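Local coordinates for SusD superfamily protein (Bacteroides thetaiotaomicron VPI-5482, PDB 3HDX) that probably binds polysaccharide at the outer membrane of this gut bacterium, as a SusD-family protein of carbohydrate uptake, at residues Q7-M19 against F88-Y102. Numbering follows the deposited sequence.
Sequences QWKTLEDTRSALM and FMEKAPRTVELDRSY. With EDO (1,2-ethanediol), chain F.
W8 and F88 meet as an offset edge-to-face pair: the six-membered ring of W8 turns its edge to the face of F88, the planes at 83° and the centroids 5.5 Å apart. K91 lies across the indole, its CB nearly straight above the five-membered ring, 3.4 Å from the centroid, in a CH-pi contact. W8 CG stands beside the backbone N, anti to the carbonyl carbon (chi1 -55°), and this places the indole beneath K91 CB, with A92 N on the same face. Replacing W8 by an alanine is likely to leave K91 CB without the ring beneath it and to open a gap beside F88. The F88 ring in turn points an edge at T14 O and packs CD2 against A17 CB, 3.7 Å away.

The contact lies in the alpha-helical, TPR-related part of the SusD fold, where helix 11-30 and the loop leading into it pack on the end of helix 76-91, on helix 93-98 and on the turn after it, while V114 of helix 104-129 touches L18. T14 and T95 reach toward each other tip to tip, T14 CG2 against T95 OG1, and T14 OG1 sits over one face of the Y102 ring, whose hydroxyl is hydrogen-bonded to D110.

Farther out, T95 OG1 donates to W8 O at 2.7 Å, coming from above the carbonyl plane. T10 and D13 form a capping box at the start of helix 11-30. Next to it, D99 OD2 accepts from L11 N (2.9 Å), on its anti side and somewhat out of plane. The other oxygen, OD1, accepts from S101 N, an Asx turn, and from S101 OG on the same face, two bonds that should limit rotation of the carboxylate. At the outer edge, one water donates to both K9 O and L98 O.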
ATOM      1  N   GLN A   7     -28.938   5.867   8.646  1.00 22.30           N
ATOM      2  CA  GLN A   7     -30.126   5.828   7.801  1.00 22.18           C
ATOM      3  C   GLN A   7     -29.729   6.054   6.360  1.00 18.93           C
ATOM      4  O   GLN A   7     -28.562   6.309   6.076  1.00 19.70           O
ATOM      5  CB  GLN A   7     -31.208   6.778   8.290  1.00 23.43           C
ATOM      6  CG  GLN A   7     -31.584   6.504   9.789  1.00 24.71           C
ATOM      7  CD  GLN A   7     -32.082   5.059  10.081  1.00 26.44           C
ATOM      8  OE1 GLN A   7     -32.411   4.307   9.158  1.00 27.76           O
ATOM      9  NE2 GLN A   7     -32.157   4.686  11.366  1.00 27.17           N
ATOM     10  N   TRP A   8     -30.690   5.880   5.458  1.00 16.29           N
ATOM     11  CA  TRP A   8     -30.439   5.898   3.999  1.00 16.27           C
ATOM     12  C   TRP A   8     -31.530   6.680   3.262  1.00 15.97           C
ATOM     13  O   TRP A   8     -31.895   6.358   2.155  1.00 18.92           O
ATOM     14  CB  TRP A   8     -30.374   4.445   3.476  1.00 15.71           C
ATOM     15  CG  TRP A   8     -29.345   3.592   4.224  1.00 14.73           C
ATOM     16  CD1 TRP A   8     -29.544   2.860   5.352  1.00 15.95           C
ATOM     17  CD2 TRP A   8     -27.946   3.507   3.938  1.00 14.80           C
ATOM     18  NE1 TRP A   8     -28.380   2.291   5.768  1.00 15.54           N
ATOM     19  CE2 TRP A   8     -27.376   2.672   4.914  1.00 15.40           C
ATOM     20  CE3 TRP A   8     -27.130   4.043   2.944  1.00 14.62           C
ATOM     21  CZ2 TRP A   8     -26.018   2.352   4.918  1.00 15.92           C
ATOM     22  CZ3 TRP A   8     -25.799   3.735   2.945  1.00 15.62           C
ATOM     23  CH2 TRP A   8     -25.250   2.887   3.933  1.00 15.15           C
ATOM     24  N   LYS A   9     -32.027   7.718   3.923  1.00 17.07           N
ATOM     25  CA  LYS A   9     -33.145   8.517   3.431  0.50 16.86           C
ATOM     26  C   LYS A   9     -32.697   9.599   2.458  1.00 17.33           C
ATOM     27  O   LYS A   9     -33.427   9.946   1.518  1.00 18.25           O
ATOM     28  CB  LYS A   9     -33.849   9.153   4.649  0.50 16.24           C
ATOM     29  CG  LYS A   9     -35.117   9.982   4.347  0.50 16.32           C
ATOM     30  CD  LYS A   9     -35.638  10.683   5.595  0.50 15.83           C
ATOM     31  CE  LYS A   9     -36.916  11.524   5.294  0.50 15.16           C
ATOM     32  NZ  LYS A   9     -38.211  10.700   5.129  0.50 15.95           N
ATOM     33  N   THR A  10     -31.509  10.172   2.697  1.00 17.83           N
ATOM     34  CA  THR A  10     -31.028  11.284   1.914  1.00 17.35           C
ATOM     35  C   THR A  10     -29.634  11.103   1.336  1.00 17.39           C
ATOM     36  O   THR A  10     -28.864  10.238   1.760  1.00 17.87           O
ATOM     37  CB  THR A  10     -30.925  12.556   2.792  1.00 18.87           C
ATOM     38  OG1 THR A  10     -29.872  12.420   3.764  1.00 19.90           O
ATOM     39  CG2 THR A  10     -32.286  12.904   3.507  1.00 19.09           C
ATOM     40  N   LEU A  11     -29.328  12.007   0.416  1.00 17.79           N
ATOM     41  CA  LEU A  11     -28.017  12.065  -0.188  0.50 16.64           C
ATOM     42  C   LEU A  11     -26.936  12.277   0.888  1.00 17.10           C
ATOM     43  O   LEU A  11     -25.832  11.719   0.767  1.00 16.82           O
ATOM     44  CB  LEU A  11     -28.004  13.161  -1.265  0.50 16.06           C
ATOM     45  CG  LEU A  11     -26.682  13.548  -1.902  0.50 15.17           C
ATOM     46  CD1 LEU A  11     -26.897  14.101  -3.298  0.50 14.42           C
ATOM     47  CD2 LEU A  11     -25.968  14.514  -0.991  0.50 15.22           C
ATOM     48  N   GLU A  12     -27.237  13.071   1.921  1.00 17.65           N
ATOM     49  CA  GLU A  12     -26.263  13.317   3.013  0.50 17.59           C
ATOM     50  C   GLU A  12     -26.012  12.027   3.792  1.00 16.99           C
ATOM     51  O   GLU A  12     -24.875  11.789   4.271  1.00 17.28           O
ATOM     52  CB  GLU A  12     -26.668  14.472   3.956  0.50 17.86           C
ATOM     53  CG  GLU A  12     -25.689  14.701   5.139  0.50 18.78           C
ATOM     54  CD  GLU A  12     -24.217  14.879   4.700  0.50 19.97           C
ATOM     55  OE1 GLU A  12     -23.962  15.525   3.664  0.50 20.24           O
ATOM     56  OE2 GLU A  12     -23.318  14.357   5.392  0.50 20.97           O
ATOM     57  N   ASP A  13     -27.041  11.187   3.932  1.00 17.24           N
ATOM     58  CA  ASP A  13     -26.885   9.879   4.589  1.00 17.34           C
ATOM     59  C   ASP A  13     -25.907   8.978   3.799  1.00 17.31           C
ATOM     60  O   ASP A  13     -25.004   8.355   4.408  1.00 18.49           O
ATOM     61  CB  ASP A  13     -28.231   9.138   4.751  1.00 17.78           C
ATOM     62  CG  ASP A  13     -29.178   9.804   5.739  1.00 19.77           C
ATOM     63  OD1 ASP A  13     -28.700  10.435   6.709  1.00 21.18           O
ATOM     64  OD2 ASP A  13     -30.413   9.605   5.581  1.00 20.37           O
ATOM     65  N   THR A  14     -26.077   8.896   2.479  1.00 17.63           N
ATOM     66  CA  THR A  14     -25.200   8.034   1.651  1.00 17.93           C
ATOM     67  C   THR A  14     -23.810   8.613   1.597  1.00 17.52           C
ATOM     68  O   THR A  14     -22.837   7.863   1.676  1.00 16.28           O
ATOM     69  CB  THR A  14     -25.756   7.746   0.227  1.00 19.71           C
ATOM     70  OG1 THR A  14     -25.990   8.976  -0.514  1.00 20.83           O
ATOM     71  CG2 THR A  14     -27.065   7.008   0.364  1.00 23.05           C
ATOM     72  N   ARG A  15     -23.698   9.946   1.506  1.00 16.35           N
ATOM     73  CA  ARG A  15     -22.377  10.606   1.518  0.50 16.38           C
ATOM     74  C   ARG A  15     -21.634  10.237   2.793  1.00 16.08           C
ATOM     75  O   ARG A  15     -20.485   9.800   2.740  1.00 16.71           O
ATOM     76  CB  ARG A  15     -22.470  12.142   1.431  0.50 16.95           C
ATOM     77  CG  ARG A  15     -21.096  12.834   1.241  0.50 17.23           C
ATOM     78  CD  ARG A  15     -21.102  14.293   1.707  0.50 18.14           C
ATOM     79  NE  ARG A  15     -21.387  14.357   3.135  0.50 18.49           N
ATOM     80  CZ  ARG A  15     -20.514  14.036   4.086  0.50 19.58           C
ATOM     81  NH1 ARG A  15     -19.288  13.684   3.766  0.50 21.67           N
ATOM     82  NH2 ARG A  15     -20.861  14.089   5.356  0.50 20.66           N
ATOM     83  N   SER A  16     -22.297  10.367   3.939  1.00 16.10           N
ATOM     84  CA  SER A  16     -21.670  10.067   5.222  1.00 16.81           C
ATOM     85  C   SER A  16     -21.209   8.596   5.320  1.00 14.92           C
ATOM     86  O   SER A  16     -20.094   8.318   5.762  1.00 14.93           O
ATOM     87  CB  SER A  16     -22.613  10.455   6.375  1.00 18.97           C
ATOM     88  OG  SER A  16     -21.990  10.121   7.608  1.00 23.40           O
ATOM     89  N   ALA A  17     -22.055   7.682   4.855  1.00 13.90           N
ATOM     90  CA  ALA A  17     -21.736   6.252   4.874  1.00 13.76           C
ATOM     91  C   ALA A  17     -20.555   5.942   3.950  1.00 13.55           C
ATOM     92  O   ALA A  17     -19.674   5.152   4.302  1.00 14.24           O
ATOM     93  CB  ALA A  17     -22.968   5.391   4.506  1.00 13.66           C
ATOM     94  N   LEU A  18     -20.537   6.550   2.765  1.00 13.87           N
ATOM     95  CA  LEU A  18     -19.436   6.327   1.806  1.00 13.57           C
ATOM     96  C   LEU A  18     -18.124   6.794   2.455  1.00 14.43           C
ATOM     97  O   LEU A  18     -17.110   6.067   2.471  1.00 13.26           O
ATOM     98  CB  LEU A  18     -19.669   7.103   0.486  1.00 13.80           C
ATOM     99  CG  LEU A  18     -18.525   7.045  -0.522  1.00 13.79           C
ATOM    100  CD1 LEU A  18     -18.251   5.591  -0.950  1.00 14.56           C
ATOM    101  CD2 LEU A  18     -18.808   8.004  -1.730  1.00 14.59           C
HETATM  102  N   MSE A  19     -18.136   8.022   3.001  1.00 14.61           N
HETATM  103  CA  MSE A  19     -16.920   8.560   3.653  1.00 16.77           C
HETATM  104  C   MSE A  19     -16.511   7.658   4.835  1.00 14.85           C
HETATM  105  O   MSE A  19     -15.308   7.477   5.098  1.00 15.07           O
HETATM  106  CB  MSE A  19     -17.089  10.034   4.041  1.00 18.22           C
HETATM  107  CG  MSE A  19     -17.369  10.958   2.821  1.00 19.85           C
HETATM  108 SE   MSE A  19     -16.185  10.746   1.285  0.75 24.41          SE
HETATM  109  CE  MSE A  19     -17.319  11.482  -0.079  1.00 24.33           C
ATOM    110  N   PHE A  88     -23.533  -0.895   2.782  1.00 11.59           N
ATOM    111  CA  PHE A  88     -23.738   0.199   1.851  1.00 13.16           C
ATOM    112  C   PHE A  88     -24.357  -0.332   0.542  1.00 13.36           C
ATOM    113  O   PHE A  88     -25.336   0.223   0.033  1.00 15.08           O
ATOM    114  CB  PHE A  88     -22.416   0.943   1.572  1.00 12.84           C
ATOM    115  CG  PHE A  88     -22.585   2.189   0.747  1.00 11.29           C
ATOM    116  CD1 PHE A  88     -22.816   2.132  -0.622  1.00 12.36           C
ATOM    117  CD2 PHE A  88     -22.548   3.447   1.359  1.00 11.04           C
ATOM    118  CE1 PHE A  88     -23.022   3.286  -1.339  1.00 12.78           C
ATOM    119  CE2 PHE A  88     -22.732   4.575   0.641  1.00 13.09           C
ATOM    120  CZ  PHE A  88     -22.995   4.505  -0.694  1.00 13.72           C
HETATM  121  N   MSE A  89     -23.819  -1.428   0.012  1.00 13.65           N
HETATM  122  CA  MSE A  89     -24.338  -1.972  -1.250  1.00 14.34           C
HETATM  123  C   MSE A  89     -25.765  -2.488  -1.123  1.00 14.00           C
HETATM  124  O   MSE A  89     -26.509  -2.443  -2.108  1.00 15.97           O
HETATM  125  CB  MSE A  89     -23.425  -3.072  -1.766  1.00 14.98           C
HETATM  126  CG  MSE A  89     -22.017  -2.538  -2.076  1.00 16.08           C
HETATM  127 SE   MSE A  89     -20.705  -3.883  -2.412  0.75 14.55          SE
HETATM  128  CE  MSE A  89     -21.282  -4.460  -4.087  1.00 18.81           C
ATOM    129  N   GLU A  90     -26.133  -2.977   0.071  1.00 14.08           N
ATOM    130  CA  GLU A  90     -27.481  -3.472   0.317  0.50 13.71           C
ATOM    131  C   GLU A  90     -28.498  -2.350   0.477  1.00 14.92           C
ATOM    132  O   GLU A  90     -29.657  -2.492   0.006  1.00 16.65           O
ATOM    133  CB  GLU A  90     -27.501  -4.362   1.584  0.50 13.32           C
ATOM    134  CG  GLU A  90     -26.730  -5.659   1.401  0.50 14.07           C
ATOM    135  CD  GLU A  90     -26.322  -6.362   2.692  0.50 15.41           C
ATOM    136  OE1 GLU A  90     -26.792  -5.939   3.799  0.50 15.36           O
ATOM    137  OE2 GLU A  90     -25.564  -7.385   2.567  0.50 14.42           O
ATOM    138  N   LYS A  91     -28.071  -1.262   1.133  1.00 15.08           N
ATOM    139  CA  LYS A  91     -29.008  -0.207   1.559  0.50 14.80           C
ATOM    140  C   LYS A  91     -29.042   1.072   0.726  1.00 14.81           C
ATOM    141  O   LYS A  91     -30.098   1.693   0.597  1.00 16.37           O
ATOM    142  CB  LYS A  91     -28.735   0.104   3.022  0.50 15.47           C
ATOM    143  CG  LYS A  91     -28.942  -1.096   3.950  0.50 16.04           C
ATOM    144  CD  LYS A  91     -30.379  -1.576   3.992  0.50 18.32           C
ATOM    145  CE  LYS A  91     -30.553  -2.747   4.983  0.50 19.75           C
ATOM    146  NZ  LYS A  91     -31.982  -3.008   5.306  0.50 20.62           N
ATOM    147  N   ALA A  92     -27.921   1.464   0.156  1.00 14.26           N
ATOM    148  CA  ALA A  92     -27.861   2.688  -0.647  1.00 14.92           C
ATOM    149  C   ALA A  92     -28.792   2.751  -1.874  1.00 15.26           C
ATOM    150  O   ALA A  92     -29.257   3.853  -2.208  1.00 15.80           O
ATOM    151  CB  ALA A  92     -26.387   3.000  -1.051  1.00 15.43           C
ATOM    152  N   PRO A  93     -29.064   1.609  -2.555  1.00 15.48           N
ATOM    153  CA  PRO A  93     -29.943   1.703  -3.739  1.00 15.17           C
ATOM    154  C   PRO A  93     -31.316   2.329  -3.436  1.00 16.86           C
ATOM    155  O   PRO A  93     -31.859   3.053  -4.268  1.00 16.77           O
ATOM    156  CB  PRO A  93     -30.058   0.254  -4.185  1.00 15.51           C
ATOM    157  CG  PRO A  93     -28.711  -0.329  -3.809  1.00 15.85           C
ATOM    158  CD  PRO A  93     -28.410   0.281  -2.500  1.00 14.65           C
ATOM    159  N   ARG A  94     -31.816   2.085  -2.224  1.00 17.15           N
ATOM    160  CA  ARG A  94     -33.098   2.677  -1.784  1.00 18.06           C
ATOM    161  C   ARG A  94     -33.092   4.202  -1.829  1.00 17.14           C
ATOM    162  O   ARG A  94     -34.136   4.833  -2.068  1.00 18.80           O
ATOM    163  CB  ARG A  94     -33.377   2.249  -0.340  1.00 20.43           C
ATOM    164  CG  ARG A  94     -34.698   2.724   0.252  1.00 22.82           C
ATOM    165  CD  ARG A  94     -35.917   2.407  -0.609  1.00 24.81           C
ATOM    166  NE  ARG A  94     -37.138   2.646   0.198  1.00 26.33           N
ATOM    167  CZ  ARG A  94     -38.369   2.875  -0.260  1.00 26.60           C
ATOM    168  NH1 ARG A  94     -38.631   2.972  -1.591  1.00 27.08           N
ATOM    169  NH2 ARG A  94     -39.362   3.052   0.658  1.00 24.39           N
ATOM    170  N   THR A  95     -31.942   4.804  -1.556  1.00 16.66           N
ATOM    171  CA  THR A  95     -31.815   6.263  -1.491  1.00 16.12           C
ATOM    172  C   THR A  95     -32.221   6.947  -2.804  1.00 15.82           C
ATOM    173  O   THR A  95     -32.778   8.063  -2.789  1.00 17.51           O
ATOM    174  CB  THR A  95     -30.414   6.698  -1.014  1.00 16.09           C
ATOM    175  OG1 THR A  95     -30.068   5.936   0.164  1.00 16.86           O
ATOM    176  CG2 THR A  95     -30.359   8.207  -0.694  1.00 16.37           C
ATOM    177  N   VAL A  96     -31.971   6.276  -3.927  1.00 15.83           N
ATOM    178  CA  VAL A  96     -32.359   6.805  -5.259  1.00 15.52           C
ATOM    179  C   VAL A  96     -33.883   6.996  -5.317  1.00 17.69           C
ATOM    180  O   VAL A  96     -34.357   7.985  -5.860  1.00 19.26           O
ATOM    181  CB  VAL A  96     -31.871   5.895  -6.427  1.00 16.80           C
ATOM    182  CG1 VAL A  96     -32.358   6.422  -7.794  1.00 16.72           C
ATOM    183  CG2 VAL A  96     -30.341   5.798  -6.423  1.00 16.27           C
ATOM    184  N   GLU A  97     -34.623   6.058  -4.735  1.00 16.99           N
ATOM    185  CA  GLU A  97     -36.102   6.136  -4.687  1.00 19.50           C
ATOM    186  C   GLU A  97     -36.588   7.174  -3.704  1.00 19.81           C
ATOM    187  O   GLU A  97     -37.661   7.795  -3.921  1.00 21.62           O
ATOM    188  CB  GLU A  97     -36.687   4.785  -4.326  1.00 21.81           C
ATOM    189  CG  GLU A  97     -36.412   3.717  -5.367  1.00 24.83           C
ATOM    190  CD  GLU A  97     -36.723   2.306  -4.902  1.00 29.09           C
ATOM    191  OE1 GLU A  97     -37.058   2.043  -3.711  1.00 31.33           O
ATOM    192  OE2 GLU A  97     -36.604   1.424  -5.766  1.00 33.52           O
ATOM    193  N   LEU A  98     -35.828   7.391  -2.631  1.00 18.35           N
ATOM    194  CA  LEU A  98     -36.222   8.321  -1.555  1.00 18.26           C
ATOM    195  C   LEU A  98     -35.832   9.769  -1.707  1.00 19.52           C
ATOM    196  O   LEU A  98     -36.503  10.626  -1.114  1.00 21.05           O
ATOM    197  CB  LEU A  98     -35.703   7.837  -0.216  1.00 17.84           C
ATOM    198  CG  LEU A  98     -36.163   6.435   0.217  1.00 17.46           C
ATOM    199  CD1 LEU A  98     -35.643   6.016   1.629  1.00 17.74           C
ATOM    200  CD2 LEU A  98     -37.710   6.314   0.183  1.00 17.01           C
ATOM    201  N   ASP A  99     -34.756  10.052  -2.449  1.00 20.02           N
ATOM    202  CA  ASP A  99     -34.227  11.400  -2.589  1.00 19.43           C
ATOM    203  C   ASP A  99     -33.922  11.656  -4.061  1.00 20.13           C
ATOM    204  O   ASP A  99     -32.946  11.112  -4.612  1.00 19.03           O
ATOM    205  CB  ASP A  99     -32.976  11.549  -1.717  1.00 20.38           C
ATOM    206  CG  ASP A  99     -32.450  12.971  -1.640  1.00 20.59           C
ATOM    207  OD1 ASP A  99     -32.846  13.840  -2.463  1.00 20.52           O
ATOM    208  OD2 ASP A  99     -31.633  13.234  -0.727  1.00 20.52           O
ATOM    209  N   ARG A 100     -34.731  12.521  -4.673  1.00 20.72           N
ATOM    210  CA  ARG A 100     -34.580  12.906  -6.076  0.50 21.88           C
ATOM    211  C   ARG A 100     -33.208  13.550  -6.380  1.00 21.51           C
ATOM    212  O   ARG A 100     -32.830  13.620  -7.540  1.00 23.48           O
ATOM    213  CB  ARG A 100     -35.703  13.885  -6.500  0.50 23.15           C
ATOM    214  CG  ARG A 100     -37.177  13.376  -6.352  0.50 23.76           C
ATOM    215  CD  ARG A 100     -37.625  12.416  -7.425  0.50 24.76           C
ATOM    216  N   SER A 101     -32.507  14.050  -5.346  1.00 19.66           N
ATOM    217  CA  SER A 101     -31.164  14.648  -5.523  0.50 19.22           C
ATOM    218  C   SER A 101     -30.039  13.593  -5.632  1.00 18.72           C
ATOM    219  O   SER A 101     -28.892  13.963  -5.901  1.00 19.24           O
ATOM    220  CB  SER A 101     -30.830  15.658  -4.420  0.50 18.86           C
ATOM    221  OG  SER A 101     -30.589  15.099  -3.133  0.50 17.72           O
ATOM    222  N   TYR A 102     -30.356  12.312  -5.387  1.00 18.12           N
ATOM    223  CA  TYR A 102     -29.405  11.196  -5.443  1.00 17.21           C
ATOM    224  C   TYR A 102     -29.677  10.422  -6.703  1.00 17.53           C
ATOM    225  O   TYR A 102     -30.621   9.657  -6.782  1.00 18.88           O
ATOM    226  CB  TYR A 102     -29.542  10.302  -4.214  1.00 16.61           C
ATOM    227  CG  TYR A 102     -28.463   9.249  -4.047  1.00 15.11           C
ATOM    228  CD1 TYR A 102     -27.112   9.627  -3.964  1.00 16.67           C
ATOM    229  CD2 TYR A 102     -28.759   7.907  -3.991  1.00 15.04           C
ATOM    230  CE1 TYR A 102     -26.104   8.683  -3.752  1.00 15.06           C
ATOM    231  CE2 TYR A 102     -27.727   6.934  -3.772  1.00 15.46           C
ATOM    232  CZ  TYR A 102     -26.409   7.347  -3.672  1.00 14.97           C
ATOM    233  OH  TYR A 102     -25.414   6.416  -3.438  1.00 16.47           O
TER
HETATM  234  C1  EDO F 605     -34.408   3.201   4.746  1.00 23.10           C
HETATM  235  O1  EDO F 605     -33.131   2.536   4.810  1.00 25.86           O
HETATM  236  C2  EDO F 605     -34.153   4.709   4.824  1.00 23.42           C
HETATM  237  O2  EDO F 605     -33.445   5.120   6.040  1.00 20.95           O
HETATM  238  O   HOH W   1     -35.223  11.982   1.111  1.00 24.91           O